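Side-chain contacts in penicillin-binding protein PbpB (Mycobacterium tuberculosis, PDB 6KGU), which synthesises cross-linked peptidoglycan for the mycobacterial cell wall, and is acylated by beta-lactam antibiotics such as aztreonam in its transpeptidase domain: residues Arg126-Gly131 with Gly139-Asp144; Pro507-Gly512 with Gln543-Pro548; Ala16-Ile21 with Gly150-Leu155. All blocks are in the same frame, centred on the assembly; numbering follows the deposited sequence. Where two conformers were deposited one is given.

Interaction 1 of 3, residues Arg126-Gly131 with Gly139-Asp144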
ATOM      1  N   ARG A 126      -4.038  18.536 -25.023  1.00 35.68           N
ATOM      2  CA  ARG A 126      -3.365  17.877 -23.913  1.00 40.28           C
ATOM      3  C   ARG A 126      -2.686  16.604 -24.411  1.00 36.61           C
ATOM      4  O   ARG A 126      -3.288  15.822 -25.152  1.00 40.61           O
ATOM      5  CB  ARG A 126      -4.367  17.557 -22.803  1.00 36.64           C
ATOM      6  CG  ARG A 126      -3.726  17.297 -21.449  1.00 34.31           C
ATOM      7  CD  ARG A 126      -2.972  18.541 -20.960  1.00 34.46           C
ATOM      8  NE  ARG A 126      -2.673  18.480 -19.530  1.00 35.56           N
ATOM      9  CZ  ARG A 126      -1.786  19.251 -18.910  1.00 37.32           C
ATOM     10  NH1 ARG A 126      -1.099  20.154 -19.603  1.00 32.70           N
ATOM     11  NH2 ARG A 126      -1.580  19.106 -17.599  1.00 31.55           N
ATOM     12  N   GLN A 127      -1.429  16.410 -24.023  1.00 34.34           N
ATOM     13  CA  GLN A 127      -0.623  15.274 -24.454  1.00 35.52           C
ATOM     14  C   GLN A 127      -0.319  14.376 -23.266  1.00 34.46           C
ATOM     15  O   GLN A 127       0.089  14.868 -22.212  1.00 34.42           O
ATOM     16  CB  GLN A 127       0.695  15.747 -25.076  1.00 37.77           C
ATOM     17  CG  GLN A 127       0.508  16.736 -26.204  1.00 45.76           C
ATOM     18  CD  GLN A 127      -0.211  16.121 -27.374  1.00 42.14           C
ATOM     19  OE1 GLN A 127      -1.325  16.501 -27.702  1.00 48.77           O
ATOM     20  NE2 GLN A 127       0.419  15.150 -28.003  1.00 43.31           N
ATOM     21  N   TYR A 128      -0.480  13.061 -23.455  1.00 32.51           N
ATOM     22  CA  TYR A 128      -0.158  12.052 -22.446  1.00 34.06           C
ATOM     23  C   TYR A 128       0.837  11.110 -23.102  1.00 30.34           C
ATOM     24  O   TYR A 128       0.455  10.053 -23.618  1.00 33.27           O
ATOM     25  CB  TYR A 128      -1.404  11.308 -21.948  1.00 34.19           C
ATOM     26  CG  TYR A 128      -2.389  12.231 -21.272  1.00 33.85           C
ATOM     27  CD1 TYR A 128      -2.217  12.604 -19.941  1.00 29.90           C
ATOM     28  CD2 TYR A 128      -3.468  12.766 -21.976  1.00 33.41           C
ATOM     29  CE1 TYR A 128      -3.104  13.479 -19.323  1.00 31.74           C
ATOM     30  CE2 TYR A 128      -4.356  13.644 -21.372  1.00 30.99           C
ATOM     31  CZ  TYR A 128      -4.169  13.995 -20.045  1.00 33.61           C
ATOM     32  OH  TYR A 128      -5.050  14.857 -19.430  1.00 30.95           O
ATOM     33  N   PRO A 129       2.117  11.481 -23.141  1.00 35.05           N
ATOM     34  CA  PRO A 129       3.083  10.682 -23.907  1.00 36.40           C
ATOM     35  C   PRO A 129       3.215   9.255 -23.404  1.00 42.87           C
ATOM     36  O   PRO A 129       3.586   8.379 -24.191  1.00 36.28           O
ATOM     37  CB  PRO A 129       4.394  11.465 -23.747  1.00 41.40           C
ATOM     38  CG  PRO A 129       4.210  12.238 -22.467  1.00 41.52           C
ATOM     39  CD  PRO A 129       2.752  12.621 -22.458  1.00 36.56           C
ATOM     40  N   GLY A 130       2.901   8.986 -22.138  1.00 32.83           N
ATOM     41  CA  GLY A 130       2.927   7.630 -21.625  1.00 33.72           C
ATOM     42  C   GLY A 130       1.617   6.882 -21.719  1.00 33.47           C
ATOM     43  O   GLY A 130       1.527   5.747 -21.244  1.00 37.00           O
ATOM     44  N   GLY A 131       0.593   7.470 -22.324  1.00 32.10           N
ATOM     45  CA  GLY A 131      -0.668   6.768 -22.463  1.00 30.74           C
ATOM     46  C   GLY A 131      -1.259   6.481 -21.096  1.00 35.51           C
ATOM     47  O   GLY A 131      -1.522   7.389 -20.305  1.00 34.15           O
ATOM     48  N   GLY A 139      -5.087  11.243 -14.268  1.00 30.09           N
ATOM     49  CA  GLY A 139      -6.432  11.527 -14.739  1.00 31.86           C
ATOM     50  C   GLY A 139      -6.507  11.872 -16.217  1.00 33.02           C
ATOM     51  O   GLY A 139      -5.667  11.427 -17.009  1.00 30.29           O
ATOM     52  N   GLY A 140      -7.503  12.677 -16.598  1.00 32.49           N
ATOM     53  CA  GLY A 140      -7.710  13.076 -17.974  1.00 30.52           C
ATOM     54  C   GLY A 140      -8.332  14.458 -18.090  1.00 34.49           C
ATOM     55  O   GLY A 140      -8.704  15.092 -17.098  1.00 30.66           O
ATOM     56  N   ILE A 141      -8.461  14.911 -19.336  1.00 33.76           N
ATOM     57  CA  ILE A 141      -8.839  16.282 -19.654  1.00 35.91           C
ATOM     58  C   ILE A 141     -10.241  16.277 -20.238  1.00 35.74           C
ATOM     59  O   ILE A 141     -10.690  15.290 -20.832  1.00 37.86           O
ATOM     60  CB  ILE A 141      -7.812  16.916 -20.626  1.00 39.84           C
ATOM     61  CG1 ILE A 141      -7.719  18.425 -20.420  1.00 40.40           C
ATOM     62  CG2 ILE A 141      -8.120  16.571 -22.089  1.00 37.52           C
ATOM     63  CD1 ILE A 141      -7.064  18.804 -19.111  1.00 34.76           C
ATOM     64  N   ASP A 142     -10.949  17.383 -20.042  1.00 41.76           N
ATOM     65  CA  ASP A 142     -12.289  17.542 -20.579  1.00 35.95           C
ATOM     66  C   ASP A 142     -12.214  18.243 -21.937  1.00 45.79           C
ATOM     67  O   ASP A 142     -11.142  18.641 -22.402  1.00 38.48           O
ATOM     68  CB  ASP A 142     -13.163  18.317 -19.596  1.00 39.55           C
ATOM     69  CG  ASP A 142     -14.631  17.961 -19.705  1.00 47.71           C
ATOM     70  OD1 ASP A 142     -15.034  17.386 -20.742  1.00 45.15           O
ATOM     71  OD2 ASP A 142     -15.387  18.251 -18.746  1.00 47.33           O
ATOM     72  N   TRP A 143     -13.380  18.400 -22.576  1.00 43.99           N
ATOM     73  CA  TRP A 143     -13.448  19.035 -23.891  1.00 50.88           C
ATOM     74  C   TRP A 143     -12.959  20.476 -23.853  1.00 48.07           C
ATOM     75  O   TRP A 143     -12.381  20.958 -24.830  1.00 44.33           O
ATOM     76  CB  TRP A 143     -14.887  18.981 -24.432  1.00 51.93           C
ATOM     77  CG  TRP A 143     -15.905  19.798 -23.641  1.00 56.85           C
ATOM     78  CD1 TRP A 143     -16.647  19.377 -22.566  1.00 65.73           C
ATOM     79  CD2 TRP A 143     -16.290  21.163 -23.879  1.00 61.67           C
ATOM     80  NE1 TRP A 143     -17.463  20.395 -22.122  1.00 62.95           N
ATOM     81  CE2 TRP A 143     -17.262  21.500 -22.909  1.00 65.27           C
ATOM     82  CE3 TRP A 143     -15.908  22.133 -24.815  1.00 64.92           C
ATOM     83  CZ2 TRP A 143     -17.855  22.765 -22.851  1.00 64.84           C
ATOM     84  CZ3 TRP A 143     -16.498  23.388 -24.752  1.00 63.48           C
ATOM     85  CH2 TRP A 143     -17.460  23.690 -23.779  1.00 61.41           C
ATOM     86  N   ASP A 144     -13.167  21.172 -22.736  1.00 48.98           N
ATOM     87  CA  ASP A 144     -12.780  22.572 -22.600  1.00 47.63           C
ATOM     88  C   ASP A 144     -11.326  22.758 -22.158  1.00 46.32           C
ATOM     89  O   ASP A 144     -10.904  23.893 -21.916  1.00 47.64           O
ATOM     90  CB  ASP A 144     -13.734  23.279 -21.627  1.00 47.04           C
ATOM     91  CG  ASP A 144     -13.571  22.815 -20.183  1.00 52.42           C
ATOM     92  OD1 ASP A 144     -12.976  21.737 -19.944  1.00 49.85           O
ATOM     93  OD2 ASP A 144     -14.066  23.528 -19.278  1.00 55.70           O
TER
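Tyr-128 points the hydroxyl end of its ring at the backbone of Gly-139 to Ile-141, meeting Gly-139 O, Gly-140 CA and Ile-141 N obliquely. The guanidinium of Arg-126 takes Ile-141 CD1 at a similar slant. Within 139-144 itself, and not across the contact, the indole of Trp-143 in the loop after the strand carries Asp-144 CB over the centre of one face, 3.9 Å above the plane.

The phenol oxygen is the point of closest approach: Tyr-128 OH lies 3.5 Å from Gly-140 CA and 3.6 Å from Ile-141 CB. It is also 3.4 Å from Ile-141 N, but the angle is too poor for a bond; this oxygen is instead hydrogen-bonded to Glu-152 OE2. Beside the ring, the aliphatic root of Arg-126 meets the branch of Ile-141 almost at right angles, with Arg-126 CB 3.9 Å from Ile-141 CG2. With CG anti to its own N (chi1 -161°) and a bend at chi2 (62°), Arg-126 keeps CB and CG against the isoleucine while the guanidinium runs on past CD1 to polar partners. All three of its nitrogens are engaged: NE in a salt bridge with Glu-152 OE2, the oxygen that Tyr-128 OH also uses, NH1 with Thr-32 OG1, NH2 with Gly-19 O.

Arg-126 and Ile-141 are the backbone neighbours of the contact, yet their CA atoms stay 7.1 Å apart and each strand pairs in its own sheet. Strand 122-127 is an outermost strand, bonded to strand 28-36 through Gln-127 and Phe-31, and is followed by a type I turn from Tyr-128 to Gly-131. Strand 140-141, entered through the positive-phi Gly-139 that terminates helix 135-138, forms a hairpin with strand 147-149 through Gly-140 and Leu-148.

Interaction 2 of 3, residues Pro507-Gly512 with Gln543-Pro548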
ATOM      1  N   PRO A 507      16.273  -0.204   5.264  1.00 29.74           N
ATOM      2  CA  PRO A 507      14.983   0.057   4.607  1.00 27.88           C
ATOM      3  C   PRO A 507      15.097   1.168   3.573  1.00 31.13           C
ATOM      4  O   PRO A 507      15.474   2.300   3.887  1.00 29.60           O
ATOM      5  CB  PRO A 507      14.064   0.448   5.774  1.00 30.12           C
ATOM      6  CG  PRO A 507      14.685  -0.238   6.968  1.00 29.61           C
ATOM      7  CD  PRO A 507      16.170  -0.080   6.728  1.00 30.89           C
ATOM      8  N   ARG A 508      14.775   0.832   2.329  1.00 31.36           N
ATOM      9  CA  ARG A 508      14.710   1.790   1.235  1.00 33.81           C
ATOM     10  C   ARG A 508      13.333   1.879   0.596  1.00 29.19           C
ATOM     11  O   ARG A 508      12.906   2.969   0.200  1.00 26.64           O
ATOM     12  CB  ARG A 508      15.735   1.423   0.144  1.00 30.37           C
ATOM     13  CG  ARG A 508      17.179   1.266   0.628  1.00 36.90           C
ATOM     14  CD  ARG A 508      17.993   0.486  -0.426  1.00 43.36           C
ATOM     15  NE  ARG A 508      19.392   0.286  -0.053  1.00 49.81           N
ATOM     16  CZ  ARG A 508      20.420   0.881  -0.648  1.00 49.25           C
ATOM     17  NH1 ARG A 508      20.215   1.705  -1.664  1.00 54.63           N
ATOM     18  NH2 ARG A 508      21.657   0.632  -0.246  1.00 53.43           N
ATOM     19  N   TYR A 509      12.643   0.751   0.457  1.00 22.82           N
ATOM     20  CA  TYR A 509      11.387   0.672  -0.268  1.00 28.43           C
ATOM     21  C   TYR A 509      10.371  -0.100   0.554  1.00 31.88           C
ATOM     22  O   TYR A 509      10.700  -1.113   1.181  1.00 27.36           O
ATOM     23  CB  TYR A 509      11.556  -0.008  -1.615  1.00 29.20           C
ATOM     24  CG  TYR A 509      12.516   0.722  -2.522  1.00 30.72           C
ATOM     25  CD1 TYR A 509      12.163   1.932  -3.110  1.00 25.30           C
ATOM     26  CD2 TYR A 509      13.773   0.204  -2.780  1.00 30.29           C
ATOM     27  CE1 TYR A 509      13.051   2.602  -3.937  1.00 35.84           C
ATOM     28  CE2 TYR A 509      14.667   0.870  -3.615  1.00 32.16           C
ATOM     29  CZ  TYR A 509      14.297   2.062  -4.186  1.00 33.87           C
ATOM     30  OH  TYR A 509      15.184   2.716  -5.015  1.00 39.45           O
ATOM     31  N   VAL A 510       9.137   0.386   0.544  1.00 25.80           N
ATOM     32  CA  VAL A 510       8.024  -0.296   1.181  1.00 25.98           C
ATOM     33  C   VAL A 510       7.021  -0.614   0.085  1.00 27.35           C
ATOM     34  O   VAL A 510       6.657   0.270  -0.699  1.00 31.49           O
ATOM     35  CB  VAL A 510       7.403   0.565   2.295  1.00 29.70           C
ATOM     36  CG1 VAL A 510       6.404  -0.239   3.108  1.00 25.18           C
ATOM     37  CG2 VAL A 510       8.505   1.145   3.185  1.00 27.93           C
ATOM     38  N   ILE A 511       6.605  -1.875   0.003  1.00 26.79           N
ATOM     39  CA  ILE A 511       5.782  -2.352  -1.096  1.00 29.83           C
ATOM     40  C   ILE A 511       4.517  -2.978  -0.530  1.00 26.79           C
ATOM     41  O   ILE A 511       4.600  -3.901   0.283  1.00 30.83           O
ATOM     42  CB  ILE A 511       6.541  -3.367  -1.966  1.00 21.09           C
ATOM     43  CG1 ILE A 511       7.789  -2.712  -2.571  1.00 25.01           C
ATOM     44  CG2 ILE A 511       5.584  -3.911  -3.063  1.00 24.34           C
ATOM     45  CD1 ILE A 511       8.794  -3.689  -3.126  1.00 28.90           C
ATOM     46  N   GLY A 512       3.355  -2.496  -0.977  1.00 23.94           N
ATOM     47  CA  GLY A 512       2.071  -3.090  -0.609  1.00 23.00           C
ATOM     48  C   GLY A 512       1.311  -3.541  -1.843  1.00 26.29           C
ATOM     49  O   GLY A 512       1.269  -2.827  -2.849  1.00 27.78           O
ATOM     50  N   GLN A 543      18.318  -4.617  -7.776  1.00 34.97           N
ATOM     51  CA  GLN A 543      19.276  -4.735  -8.872  1.00 39.20           C
ATOM     52  C   GLN A 543      19.494  -3.391  -9.551  1.00 40.05           C
ATOM     53  O   GLN A 543      20.634  -2.984  -9.802  1.00 52.47           O
ATOM     54  CB  GLN A 543      18.803  -5.789  -9.878  1.00 38.41           C
ATOM     55  CG  GLN A 543      18.649  -7.188  -9.238  1.00 49.13           C
ATOM     56  CD  GLN A 543      17.965  -8.210 -10.155  1.00 64.65           C
ATOM     57  OE1 GLN A 543      17.578  -7.888 -11.273  1.00 61.18           O
ATOM     58  NE2 GLN A 543      17.824  -9.438  -9.680  1.00 58.15           N
ATOM     59  N   ARG A 544      18.408  -2.673  -9.833  1.00 37.27           N
ATOM     60  CA  ARG A 544      18.539  -1.460 -10.625  1.00 38.39           C
ATOM     61  C   ARG A 544      19.339  -0.385  -9.904  1.00 44.53           C
ATOM     62  O   ARG A 544      19.917   0.485 -10.566  1.00 43.48           O
ATOM     63  CB  ARG A 544      17.159  -0.932 -11.008  1.00 42.14           C
ATOM     64  CG  ARG A 544      16.510  -0.111  -9.933  1.00 38.52           C
ATOM     65  CD  ARG A 544      15.093   0.323 -10.294  1.00 41.61           C
ATOM     66  NE  ARG A 544      15.036   1.460 -11.205  1.00 38.25           N
ATOM     67  CZ  ARG A 544      15.028   2.735 -10.823  1.00 41.81           C
ATOM     68  NH1 ARG A 544      15.102   3.061  -9.535  1.00 47.27           N
ATOM     69  NH2 ARG A 544      14.959   3.690 -11.736  1.00 47.90           N
ATOM     70  N   GLU A 545      19.397  -0.425  -8.574  1.00 41.95           N
ATOM     71  CA  GLU A 545      20.252   0.476  -7.815  1.00 45.72           C
ATOM     72  C   GLU A 545      21.546  -0.187  -7.352  1.00 49.05           C
ATOM     73  O   GLU A 545      22.282   0.406  -6.558  1.00 49.19           O
ATOM     74  CB  GLU A 545      19.496   1.036  -6.613  1.00 45.40           C
ATOM     75  CG  GLU A 545      18.654   2.250  -6.957  1.00 55.45           C
ATOM     76  CD  GLU A 545      18.437   3.162  -5.776  1.00 59.61           C
ATOM     77  OE1 GLU A 545      18.263   2.653  -4.641  1.00 67.97           O
ATOM     78  OE2 GLU A 545      18.451   4.394  -5.979  1.00 70.94           O
ATOM     79  N   ASN A 546      21.828  -1.400  -7.819  1.00 47.91           N
ATOM     80  CA  ASN A 546      23.030  -2.140  -7.433  1.00 51.87           C
ATOM     81  C   ASN A 546      23.254  -2.090  -5.924  1.00 56.73           C
ATOM     82  O   ASN A 546      24.313  -1.692  -5.430  1.00 56.34           O
ATOM     83  CB  ASN A 546      24.244  -1.618  -8.195  1.00 57.32           C
ATOM     84  CG  ASN A 546      23.950  -1.417  -9.663  1.00 55.63           C
ATOM     85  OD1 ASN A 546      24.014  -2.359 -10.449  1.00 59.84           O
ATOM     86  ND2 ASN A 546      23.607  -0.187 -10.038  1.00 58.76           N
ATOM     87  N   VAL A 547      22.223  -2.464  -5.183  1.00 53.45           N
ATOM     88  CA  VAL A 547      22.395  -2.622  -3.741  1.00 48.09           C
ATOM     89  C   VAL A 547      23.230  -3.870  -3.486  1.00 45.79           C
ATOM     90  O   VAL A 547      22.957  -4.925  -4.088  1.00 47.24           O
ATOM     91  CB  VAL A 547      21.036  -2.714  -3.056  1.00 44.32           C
ATOM     92  CG1 VAL A 547      21.214  -2.998  -1.580  1.00 41.18           C
ATOM     93  CG2 VAL A 547      20.248  -1.425  -3.279  1.00 47.45           C
ATOM     94  N   PRO A 548      24.256  -3.807  -2.638  1.00 52.00           N
ATOM     95  CA  PRO A 548      25.082  -4.998  -2.394  1.00 53.07           C
ATOM     96  C   PRO A 548      24.349  -6.060  -1.582  1.00 51.27           C
ATOM     97  O   PRO A 548      23.468  -5.763  -0.771  1.00 49.31           O
ATOM     98  CB  PRO A 548      26.289  -4.446  -1.622  1.00 53.35           C
ATOM     99  CG  PRO A 548      25.815  -3.184  -1.003  1.00 52.79           C
ATOM    100  CD  PRO A 548      24.790  -2.611  -1.958  1.00 54.75           C
TER
HETATM  101  O   HOH W   1      15.588   1.071  -7.284  1.00 40.97           O
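Arg-508 gives up the most surface here, spreading its guanidinium over Val-547. The methyl CG2 of Val-547 sits above the centre of the group, 3.4 Å from its plane and 3.5 Å from Arg-508 CZ, while CG1 reaches toward NE and NH2. The arginine chain is extended from CG to NE; the two side chains come from opposite directions, and the valine methyl lands on the guanidinium face. At the guanidinium edge Arg-508 NH1 forms a long salt bridge to Glu-545 OE1 (3.7 Å), the carboxylate plane standing 87° from that of the guanidinium.

The same oxygen, Glu-545 OE1, lies at the edge of the Tyr-509 ring and forms a weak hydrogen bond with Tyr-509 OH at 3.1 Å, not settled because the hydroxyl has a second candidate for its one proton. A water oxygen lies 2.8 Å from Tyr-509 OH and accepts from Arg-544 NH1 in the plane of its guanidinium. Consecutive Arg-508 and Tyr-509 can both reach this way because they form a classic beta bulge opposite Ala-502. Across from them, a Schellman motif with Asn-546 as C-prime residue ends helix 531-544 and turns Val-547 toward the arginine.

The contact thus joins the start of strand 509-516 to the loop leaving helix 531-544, while Val-510 packs against helix 390-401: an antiparallel sheet flanked by helices on both faces, as in the penicillin-binding transpeptidase fold.

Interaction 3 of 3, residues Ala16-Ile21 with Gly150-Leu155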
ATOM      1  N   ALA A  16      -4.752  31.768 -20.263  1.00 39.04           N
ATOM      2  CA  ALA A  16      -3.683  31.125 -19.508  1.00 38.10           C
ATOM      3  C   ALA A  16      -3.315  29.788 -20.142  1.00 40.77           C
ATOM      4  O   ALA A  16      -4.184  29.034 -20.589  1.00 41.60           O
ATOM      5  CB  ALA A  16      -4.105  30.914 -18.059  1.00 35.92           C
ATOM      6  N   ALA A  17      -2.021  29.493 -20.181  1.00 42.74           N
ATOM      7  CA  ALA A  17      -1.529  28.223 -20.701  1.00 45.75           C
ATOM      8  C   ALA A  17      -1.488  27.179 -19.585  1.00 41.30           C
ATOM      9  O   ALA A  17      -0.933  27.430 -18.509  1.00 40.38           O
ATOM     10  CB  ALA A  17      -0.140  28.396 -21.317  1.00 42.45           C
ATOM     11  N   ARG A  18      -2.056  26.007 -19.851  1.00 40.58           N
ATOM     12  CA  ARG A  18      -2.136  24.971 -18.828  1.00 38.93           C
ATOM     13  C   ARG A  18      -0.750  24.477 -18.436  1.00 31.77           C
ATOM     14  O   ARG A  18       0.122  24.275 -19.282  1.00 38.07           O
ATOM     15  CB  ARG A  18      -2.993  23.801 -19.311  1.00 40.49           C
ATOM     16  CG  ARG A  18      -3.364  22.826 -18.191  1.00 36.22           C
ATOM     17  CD  ARG A  18      -4.449  21.855 -18.640  1.00 35.30           C
ATOM     18  NE  ARG A  18      -4.849  20.942 -17.565  1.00 36.63           N
ATOM     19  CZ  ARG A  18      -5.759  21.242 -16.642  1.00 38.95           C
ATOM     20  NH1 ARG A  18      -6.359  22.439 -16.658  1.00 33.01           N
ATOM     21  NH2 ARG A  18      -6.066  20.362 -15.702  1.00 29.50           N
ATOM     22  N   GLY A  19      -0.548  24.292 -17.140  1.00 31.64           N
ATOM     23  CA  GLY A  19       0.703  23.746 -16.660  1.00 38.11           C
ATOM     24  C   GLY A  19       0.804  22.244 -16.892  1.00 32.78           C
ATOM     25  O   GLY A  19      -0.159  21.553 -17.235  1.00 34.18           O
ATOM     26  N   SER A  20       2.012  21.731 -16.716  1.00 33.67           N
ATOM     27  CA  SER A  20       2.317  20.326 -16.947  0.82 36.71           C
ATOM     28  C   SER A  20       2.270  19.532 -15.646  1.00 36.76           C
ATOM     29  O   SER A  20       2.338  20.086 -14.549  1.00 34.91           O
ATOM     30  CB  SER A  20       3.699  20.172 -17.591  0.82 33.65           C
ATOM     31  OG  SER A  20       3.733  20.763 -18.876  0.82 33.82           O
ATOM     32  N   ILE A  21       2.174  18.212 -15.787  1.00 37.68           N
ATOM     33  CA  ILE A  21       2.321  17.272 -14.683  1.00 32.83           C
ATOM     34  C   ILE A  21       3.526  16.403 -15.018  1.00 31.79           C
ATOM     35  O   ILE A  21       3.537  15.735 -16.059  1.00 32.49           O
ATOM     36  CB  ILE A  21       1.059  16.407 -14.478  1.00 32.30           C
ATOM     37  CG1 ILE A  21      -0.173  17.275 -14.185  1.00 33.29           C
ATOM     38  CG2 ILE A  21       1.299  15.370 -13.361  1.00 29.85           C
ATOM     39  CD1 ILE A  21      -1.499  16.505 -14.104  1.00 30.47           C
ATOM     40  N   GLY A 150      -9.078  12.697 -11.860  1.00 31.62           N
ATOM     41  CA  GLY A 150      -7.706  12.575 -11.410  1.00 31.18           C
ATOM     42  C   GLY A 150      -7.133  13.914 -10.955  1.00 32.40           C
ATOM     43  O   GLY A 150      -7.856  14.872 -10.663  1.00 29.73           O
ATOM     44  N   LEU A 151      -5.797  13.969 -10.915  1.00 32.06           N
ATOM     45  CA  LEU A 151      -5.121  15.205 -10.522  1.00 33.41           C
ATOM     46  C   LEU A 151      -5.391  16.346 -11.508  1.00 33.87           C
ATOM     47  O   LEU A 151      -5.298  17.519 -11.132  1.00 30.31           O
ATOM     48  CB  LEU A 151      -3.614  14.977 -10.401  1.00 28.37           C
ATOM     49  CG  LEU A 151      -3.114  14.161  -9.201  1.00 34.06           C
ATOM     50  CD1 LEU A 151      -1.606  14.132  -9.195  1.00 31.31           C
ATOM     51  CD2 LEU A 151      -3.641  14.721  -7.884  1.00 30.86           C
ATOM     52  N   GLU A 152      -5.687  16.032 -12.774  1.00 31.16           N
ATOM     53  CA  GLU A 152      -6.039  17.091 -13.726  1.00 32.38           C
ATOM     54  C   GLU A 152      -7.236  17.876 -13.221  1.00 35.65           C
ATOM     55  O   GLU A 152      -7.313  19.101 -13.387  1.00 37.27           O
ATOM     56  CB  GLU A 152      -6.358  16.506 -15.105  1.00 32.54           C
ATOM     57  CG  GLU A 152      -5.199  15.867 -15.834  1.00 32.02           C
ATOM     58  CD  GLU A 152      -4.380  16.863 -16.648  1.00 39.34           C
ATOM     59  OE1 GLU A 152      -4.271  18.051 -16.249  1.00 34.21           O
ATOM     60  OE2 GLU A 152      -3.848  16.449 -17.693  1.00 32.78           O
ATOM     61  N   ASP A 153      -8.175  17.180 -12.591  1.00 32.21           N
ATOM     62  CA  ASP A 153      -9.357  17.814 -12.030  1.00 37.17           C
ATOM     63  C   ASP A 153      -9.067  18.419 -10.661  1.00 36.37           C
ATOM     64  O   ASP A 153      -9.293  19.612 -10.449  1.00 33.21           O
ATOM     65  CB  ASP A 153     -10.492  16.796 -11.941  1.00 32.47           C
ATOM     66  CG  ASP A 153     -11.742  17.379 -11.355  1.00 34.53           C
ATOM     67  OD1 ASP A 153     -12.172  18.448 -11.822  1.00 37.12           O
ATOM     68  OD2 ASP A 153     -12.307  16.757 -10.444  1.00 39.01           O
ATOM     69  N   SER A 154      -8.550  17.612  -9.727  1.00 28.75           N
ATOM     70  CA  SER A 154      -8.432  18.059  -8.339  1.00 33.60           C
ATOM     71  C   SER A 154      -7.404  19.170  -8.189  1.00 33.63           C
ATOM     72  O   SER A 154      -7.517  19.986  -7.274  1.00 31.24           O
ATOM     73  CB  SER A 154      -8.072  16.887  -7.419  1.00 34.33           C
ATOM     74  OG  SER A 154      -6.759  16.403  -7.686  1.00 30.16           O
ATOM     75  N   LEU A 155      -6.389  19.212  -9.056  1.00 30.84           N
ATOM     76  CA  LEU A 155      -5.443  20.317  -9.084  1.00 27.58           C
ATOM     77  C   LEU A 155      -5.690  21.281 -10.248  1.00 31.23           C
ATOM     78  O   LEU A 155      -4.768  21.994 -10.654  1.00 33.25           O
ATOM     79  CB  LEU A 155      -4.009  19.778  -9.144  1.00 29.64           C
ATOM     80  CG  LEU A 155      -3.610  18.968  -7.904  1.00 36.79           C
ATOM     81  CD1 LEU A 155      -2.152  18.537  -7.974  1.00 32.69           C
ATOM     82  CD2 LEU A 155      -3.893  19.772  -6.627  1.00 35.38           C
TER
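Arg-18 grips Glu-152 side-on, sending two nitrogens to one carboxylate oxygen. Arg-18 NE reaches Glu-152 OE1 at 3.2 Å and Arg-18 NH2 reaches the same atom at 3.0 Å, the second bond being the straighter (156°). Both lie in the guanidinium plane and come from the same face of the carboxylate, about 35° above it. Arg-18 NH2 also makes a weak, bent bond to the backbone oxygen Glu-152 O, 2.9 Å away, so side chain and main chain of one residue are held together. On the opposite face of the carboxylate sits the methyl Ile-21 CD1, 3.8 Å from Glu-152 OE1 and 3.9 Å from Glu-152 CD.

The glutamate reaches the arginine by folding back at chi2 (-86°), whereas Arg-18 is extended from CG to NE. Around this first shell, Arg-18 NH1 has its own salt bridge to Asp-156, and Glu-152 OE2 is taken by Arg-126 and Tyr-128. Two arginines and a tyrosine about a buried carboxylate would be expected to stabilise its ionised form. Leu-159 of helix 156-160 packs on Arg-18, Ile-21 and Glu-152, and backbone bonds of Ala-17 with Gly-190 and of Ser-20 with Val-193 place the loop next to strand 192-195.

A buried salt-bridge network of this kind ties the N-terminal segment to helix 150-154, through Asp-156 to helix 156-160, and through Arg-126 and Tyr-128 to the end of edge strand 122-127, within the dimerisation-family part of this transpeptidase-family protein.

In the fold
From the N terminus, the 16-21 segment opens interaction 3, whose loop closes at 150-155. Interaction 1 is nested inside that loop, running from the end of strand 122-127 to strand 140-141. The two touch, their centres 10 Å apart, so edge strand, small hairpin, short helix and N-terminal segment form one connected cluster in the dimerisation-family region. Interaction 2 comes later in series, its loop running from strand 509-516 to the end of helix 531-544 at the transpeptidase sheet. It touches neither of the others: its nearest atoms are about 16 Å from interaction 1 and about 17 Å from interaction 3.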